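Local structure of inner kinetochore subunit cnp3 (Schizosaccharomyces pombe, 6O2D) at residues E63-A67 and T138-T143; I98-N103 and F115-N121. The protein is a component of the inner kinetochore that binds centromeric DNA and belongs to the platform for outer kinetochore assembly, here represented by its dimeric cupin domain. One frame throughout, in Å; residues are numbered along the deposited sequence.

How the contacts relate
Both contacts belong to the cupin jelly-roll barrel and share its five-stranded sheet, but one is lateral within that sheet and the other runs between sheets. Contact 1 joins the neighbouring strands 66-73 and 133-140; contact 2 bridges from strand 113-117, outermost within the chain, to strand 98-102 of the facing four-stranded sheet. In sequence, both segments of contact 2 fall between the two segments of contact 1. Their centres lie about 17 Å apart, yet the two meet where D142 CB packs on R119 NH1 at 3.5 Å. Both also reach the second subunit: contact 1 through P64, F66, D142 and T143, contact 2 through F115, I116, R119 and N121, so each joins the internal fold to the dimer interface.

Contact 1 of 2, residues E63-A67 and T138-T143; sequences EPSFA and THATDT
With CG anti to the backbone N (chi1 171°), the F66 ring reaches T138, whereas H139, its CG between backbone N and carbonyl carbon (chi1 60°), folds its imidazole back so that NE2 meets A67 CB at 3.3 Å. The segments form an antiparallel beta ladder inside the cupin jelly-roll barrel, and F66 and A140 occupy one face of the sheet, A67 and H139 the other. A67 and H139 are the hydrogen-bonded pair: A67 N donates to H139 O at 3.1 Å and H139 N returns a bond to A67 O at 3.0 Å. F66 and A140 form the adjacent non-hydrogen-bonded pair, with A140 CB at the ring edge, 4.4 Å from F66 CD1. T138 CB approaches the same ring obliquely. S65 and F66 make a classic beta bulge with E62, and beyond it T141 N still bonds S65 O. D142 then N-caps helix 143-149 through OD1, which bonds E145 N and also T143 OG1 of the second subunit; T143 OG1 bonds L144 N of that subunit, whose A140 packs on F66. T143 CG2 lies 3.9 Å from S65 CB and reaches P64 CG of the cis-proline.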
loop_
_atom_site.group_PDB
_atom_site.type_symbol
_atom_site.label_atom_id
_atom_site.label_comp_id
_atom_site.label_asym_id
_atom_site.label_seq_id
_atom_site.Cartn_x
_atom_site.Cartn_y
_atom_site.Cartn_z
ATOM N N GLU B 63 0.420 -7.775 11.474
ATOM C CA GLU B 63 -0.665 -7.698 12.440
ATOM C C GLU B 63 -0.203 -6.917 13.668
ATOM O O GLU B 63 0.934 -7.082 14.121
ATOM C CB GLU B 63 -1.138 -9.094 12.845
ATOM C CG GLU B 63 -2.365 -9.566 12.077
ATOM C CD GLU B 63 -3.672 -9.094 12.696
ATOM O OE1 GLU B 63 -4.510 -8.527 11.964
ATOM O OE2 GLU B 63 -3.866 -9.290 13.916
ATOM N N PRO B 64 -1.061 -6.070 14.242
ATOM C CA PRO B 64 -2.416 -5.778 13.761
ATOM C C PRO B 64 -2.541 -4.503 12.923
ATOM O O PRO B 64 -3.656 -4.136 12.561
ATOM C CB PRO B 64 -3.212 -5.639 15.059
ATOM C CG PRO B 64 -2.209 -5.134 16.064
ATOM C CD PRO B 64 -0.825 -5.527 15.594
ATOM N N SER B 65 -1.431 -3.838 12.609
ATOM C CA SER B 65 -1.510 -2.496 12.039
ATOM C C SER B 65 -1.609 -2.459 10.511
ATOM O O SER B 65 -2.204 -1.519 9.970
ATOM C CB SER B 65 -0.309 -1.665 12.522
ATOM O OG SER B 65 0.768 -1.687 11.602
ATOM N N PHE B 66 -1.045 -3.432 9.790
ATOM C CA PHE B 66 -0.965 -3.324 8.335
ATOM C C PHE B 66 -1.037 -4.702 7.693
ATOM O O PHE B 66 -0.489 -5.669 8.225
ATOM C CB PHE B 66 0.329 -2.604 7.937
ATOM C CG PHE B 66 0.623 -2.612 6.457
ATOM C CD1 PHE B 66 0.158 -1.589 5.642
ATOM C CD2 PHE B 66 1.409 -3.616 5.890
ATOM C CE1 PHE B 66 0.442 -1.575 4.280
ATOM C CE2 PHE B 66 1.694 -3.616 4.533
ATOM C CZ PHE B 66 1.206 -2.590 3.725
ATOM N N ALA B 67 -1.712 -4.783 6.546
ATOM C CA ALA B 67 -1.736 -5.990 5.725
ATOM C C ALA B 67 -1.841 -5.579 4.262
ATOM O O ALA B 67 -2.364 -4.507 3.948
ATOM C CB ALA B 67 -2.892 -6.923 6.106
ATOM N N THR B 138 -3.867 -2.610 0.113
ATOM C CA THR B 138 -3.344 -2.493 1.464
ATOM C C THR B 138 -4.482 -2.011 2.346
ATOM O O THR B 138 -5.298 -1.191 1.916
ATOM C CB THR B 138 -2.149 -1.521 1.546
ATOM O OG1 THR B 138 -2.610 -0.175 1.420
ATOM C CG2 THR B 138 -1.137 -1.792 0.425
ATOM N N HIS B 139 -4.545 -2.519 3.572
ATOM C CA HIS B 139 -5.393 -1.915 4.586
ATOM C C HIS B 139 -4.587 -1.711 5.858
ATOM O O HIS B 139 -3.624 -2.434 6.129
ATOM C CB HIS B 139 -6.677 -2.727 4.868
ATOM C CG HIS B 139 -6.441 -4.115 5.362
ATOM N ND1 HIS B 139 -6.546 -5.220 4.545
ATOM C CD2 HIS B 139 -6.152 -4.587 6.598
ATOM C CE1 HIS B 139 -6.303 -6.311 5.249
ATOM N NE2 HIS B 139 -6.061 -5.955 6.498
ATOM N N ALA B 140 -4.928 -0.639 6.571
ATOM C CA ALA B 140 -4.197 -0.204 7.748
ATOM C C ALA B 140 -5.183 0.364 8.758
ATOM O O ALA B 140 -6.272 0.826 8.405
ATOM C CB ALA B 140 -3.123 0.832 7.390
ATOM N N THR B 141 -4.784 0.344 10.025
ATOM C CA THR B 141 -5.636 0.859 11.082
ATOM C C THR B 141 -4.759 1.488 12.155
ATOM O O THR B 141 -3.564 1.193 12.264
ATOM C CB THR B 141 -6.535 -0.241 11.663
ATOM O OG1 THR B 141 -7.337 0.296 12.725
ATOM C CG2 THR B 141 -5.693 -1.409 12.175
ATOM N N ASP B 142 -5.366 2.379 12.932
ATOM C CA ASP B 142 -4.665 3.133 13.971
ATOM C C ASP B 142 -4.819 2.388 15.290
ATOM O O ASP B 142 -5.847 2.492 15.960
ATOM C CB ASP B 142 -5.214 4.552 14.057
ATOM C CG ASP B 142 -4.303 5.483 14.825
ATOM O OD1 ASP B 142 -4.022 5.213 16.013
ATOM O OD2 ASP B 142 -3.863 6.487 14.231
ATOM N N THR B 143 -3.779 1.642 15.670
ATOM C CA THR B 143 -3.883 0.736 16.809
ATOM C C THR B 143 -4.080 1.496 18.114
ATOM O O THR B 143 -4.813 1.038 18.997
ATOM C CB THR B 143 -2.642 -0.147 16.885
ATOM O OG1 THR B 143 -1.474 0.679 16.988
ATOM C CG2 THR B 143 -2.539 -1.003 15.630
#

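Contact 2 of 2, residues I98-N103 and F115-N121; sequences IEVTVN and FIVPRGN
V100 and F115 meet in a buried, apolar contact between sheets: strand 98-102 of the four-stranded sheet faces strand 113-117, the edge strand of this chain's five-stranded one. The short axes pass 8.8 Å apart at 37°, too far for backbone pairing, so side chains span the gap. V100 and F115 point at each other from the two sheets: F115 CG sits between backbone N and carbonyl carbon (chi1 73°), carrying the ring toward V100, whose CG1 stands over one face and whose CG2 lies 3.6 Å from F115 CZ. I98 CD1 comes to F115 CE1 at 4.4 Å and V102 CG2 to F115 CD2 at 4.1 Å, both obliquely. V102 CG2 also reaches V117 CG2, carrying the apolar row one step further. This is the core of the cupin jelly-roll barrel, where F115 sits among aromatic neighbours, F107 edge-to-face and F91 with planes about 20° apart. Losing the ring to an alanine here is likely to open a gap between the sheets and leave the methyls of I98, V100 and V102 without their partner. F115 also pairs with a strand of the second subunit, continuing the sheet across the interface. Past the strand end, N121 folds back on its own turn: ND2 donates to P118 O at 2.9 Å, coming from above the carbonyl plane while the acceptor lies in the amide plane of N121. S84 OG bonds both P118 O and N121 N. N103 OD1 bonds Y122 N and N121 OD1 accepts L22 N of the second subunit; the very short N103 ND2 to N121 OD1 approach is doubtful as modelled.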
loop_
_atom_site.group_PDB
_atom_site.type_symbol
_atom_site.label_atom_id
_atom_site.label_comp_id
_atom_site.label_asym_id
_atom_site.label_seq_id
_atom_site.Cartn_x
_atom_site.Cartn_y
_atom_site.Cartn_z
ATOM N N ILE B 98 -12.277 -1.000 -14.176
ATOM C CA ILE B 98 -13.224 -1.117 -13.072
ATOM C C ILE B 98 -13.985 0.191 -12.928
ATOM O O ILE B 98 -13.454 1.270 -13.209
ATOM C CB ILE B 98 -12.564 -1.458 -11.721
ATOM C CG1 ILE B 98 -11.632 -0.334 -11.268
ATOM C CG2 ILE B 98 -11.833 -2.774 -11.787
ATOM C CD1 ILE B 98 -11.003 -0.590 -9.908
ATOM N N GLU B 99 -15.223 0.085 -12.440
ATOM C CA GLU B 99 -16.025 1.214 -11.990
ATOM C C GLU B 99 -16.273 1.029 -10.503
ATOM O O GLU B 99 -16.780 -0.016 -10.073
ATOM C CB GLU B 99 -17.345 1.298 -12.745
ATOM C CG GLU B 99 -18.238 2.459 -12.345
ATOM C CD GLU B 99 -19.687 2.034 -12.160
ATOM O OE1 GLU B 99 -20.571 2.910 -12.075
ATOM O OE2 GLU B 99 -19.948 0.818 -12.090
ATOM N N VAL B 100 -15.906 2.036 -9.724
ATOM C CA VAL B 100 -15.931 1.928 -8.277
ATOM C C VAL B 100 -16.757 3.057 -7.666
ATOM O O VAL B 100 -16.710 4.201 -8.133
ATOM C CB VAL B 100 -14.491 1.875 -7.723
ATOM C CG1 VAL B 100 -13.655 2.939 -8.372
ATOM C CG2 VAL B 100 -14.487 2.028 -6.216
ATOM N N THR B 101 -17.560 2.697 -6.658
ATOM C CA THR B 101 -18.301 3.596 -5.772
ATOM C C THR B 101 -17.672 3.711 -4.398
ATOM O O THR B 101 -17.471 2.702 -3.703
ATOM C CB THR B 101 -19.779 3.220 -5.615
ATOM O OG1 THR B 101 -20.343 2.670 -6.820
ATOM C CG2 THR B 101 -20.614 4.250 -4.742
ATOM N N VAL B 102 -17.380 4.955 -4.021
ATOM C CA VAL B 102 -17.029 5.299 -2.657
ATOM C C VAL B 102 -18.060 6.316 -2.202
ATOM O O VAL B 102 -18.022 7.471 -2.639
ATOM C CB VAL B 102 -15.606 5.869 -2.540
ATOM C CG1 VAL B 102 -15.292 6.244 -1.099
ATOM C CG2 VAL B 102 -14.598 4.898 -3.089
ATOM N N ASN B 103 -18.979 5.894 -1.327
ATOM C CA ASN B 103 -19.968 6.787 -0.700
ATOM C C ASN B 103 -20.836 7.523 -1.725
ATOM O O ASN B 103 -20.980 8.749 -1.689
ATOM C CB ASN B 103 -19.292 7.776 0.252
ATOM C CG ASN B 103 -18.833 7.111 1.531
ATOM O OD1 ASN B 103 -19.165 5.947 1.791
ATOM N ND2 ASN B 103 -18.075 7.838 2.341
ATOM N N PHE B 115 -7.060 4.507 -5.518
ATOM C CA PHE B 115 -8.064 5.165 -4.706
ATOM C C PHE B 115 -8.002 4.594 -3.298
ATOM O O PHE B 115 -7.498 3.489 -3.078
ATOM C CB PHE B 115 -9.471 5.039 -5.315
ATOM C CG PHE B 115 -10.078 3.673 -5.189
ATOM C CD1 PHE B 115 -9.778 2.682 -6.105
ATOM C CD2 PHE B 115 -10.973 3.387 -4.173
ATOM C CE1 PHE B 115 -10.349 1.429 -5.999
ATOM C CE2 PHE B 115 -11.546 2.137 -4.065
ATOM C CZ PHE B 115 -11.238 1.160 -4.979
ATOM N N ILE B 116 -8.483 5.386 -2.340
ATOM C CA ILE B 116 -8.528 4.997 -0.940
ATOM C C ILE B 116 -9.976 4.935 -0.500
ATOM O O ILE B 116 -10.825 5.692 -0.975
ATOM C CB ILE B 116 -7.763 5.969 -0.020
ATOM C CG1 ILE B 116 -8.251 7.406 -0.255
ATOM C CG2 ILE B 116 -6.274 5.821 -0.214
ATOM C CD1 ILE B 116 -7.903 8.360 0.861
ATOM N N VAL B 117 -10.249 4.037 0.434
ATOM C CA VAL B 117 -11.521 4.056 1.138
ATOM C C VAL B 117 -11.199 4.402 2.584
ATOM O O VAL B 117 -10.743 3.528 3.334
ATOM C CB VAL B 117 -12.252 2.710 1.025
ATOM C CG1 VAL B 117 -13.638 2.801 1.657
ATOM C CG2 VAL B 117 -12.329 2.265 -0.427
ATOM N N PRO B 118 -11.381 5.652 3.011
ATOM C CA PRO B 118 -11.063 6.006 4.399
ATOM C C PRO B 118 -11.901 5.194 5.371
ATOM O O PRO B 118 -12.940 4.627 5.018
ATOM C CB PRO B 118 -11.407 7.497 4.483
ATOM C CG PRO B 118 -11.407 7.977 3.071
ATOM C CD PRO B 118 -11.835 6.813 2.230
ATOM N N ARG B 119 -11.440 5.156 6.621
ATOM C CA ARG B 119 -12.191 4.474 7.666
ATOM C C ARG B 119 -13.587 5.075 7.774
ATOM O O ARG B 119 -13.772 6.283 7.601
ATOM C CB ARG B 119 -11.464 4.594 9.006
ATOM C CG ARG B 119 -10.054 4.017 9.013
ATOM C CD ARG B 119 -9.329 4.311 10.325
ATOM N NE ARG B 119 -8.987 5.723 10.458
ATOM C CZ ARG B 119 -8.482 6.271 11.557
ATOM N NH1 ARG B 119 -8.253 5.529 12.636
ATOM N NH2 ARG B 119 -8.207 7.567 11.575
ATOM N N GLY B 120 -14.568 4.220 8.062
ATOM C CA GLY B 120 -15.949 4.646 8.239
ATOM C C GLY B 120 -16.691 4.982 6.961
ATOM O O GLY B 120 -17.564 5.848 6.976
ATOM N N ASN B 121 -16.368 4.321 5.849
ATOM C CA ASN B 121 -17.001 4.597 4.564
ATOM C C ASN B 121 -17.398 3.281 3.899
ATOM O O ASN B 121 -17.144 2.193 4.424
ATOM C CB ASN B 121 -16.085 5.440 3.674
ATOM C CG ASN B 121 -15.784 6.796 4.282
ATOM O OD1 ASN B 121 -16.528 7.749 4.088
ATOM N ND2 ASN B 121 -14.696 6.883 5.032
#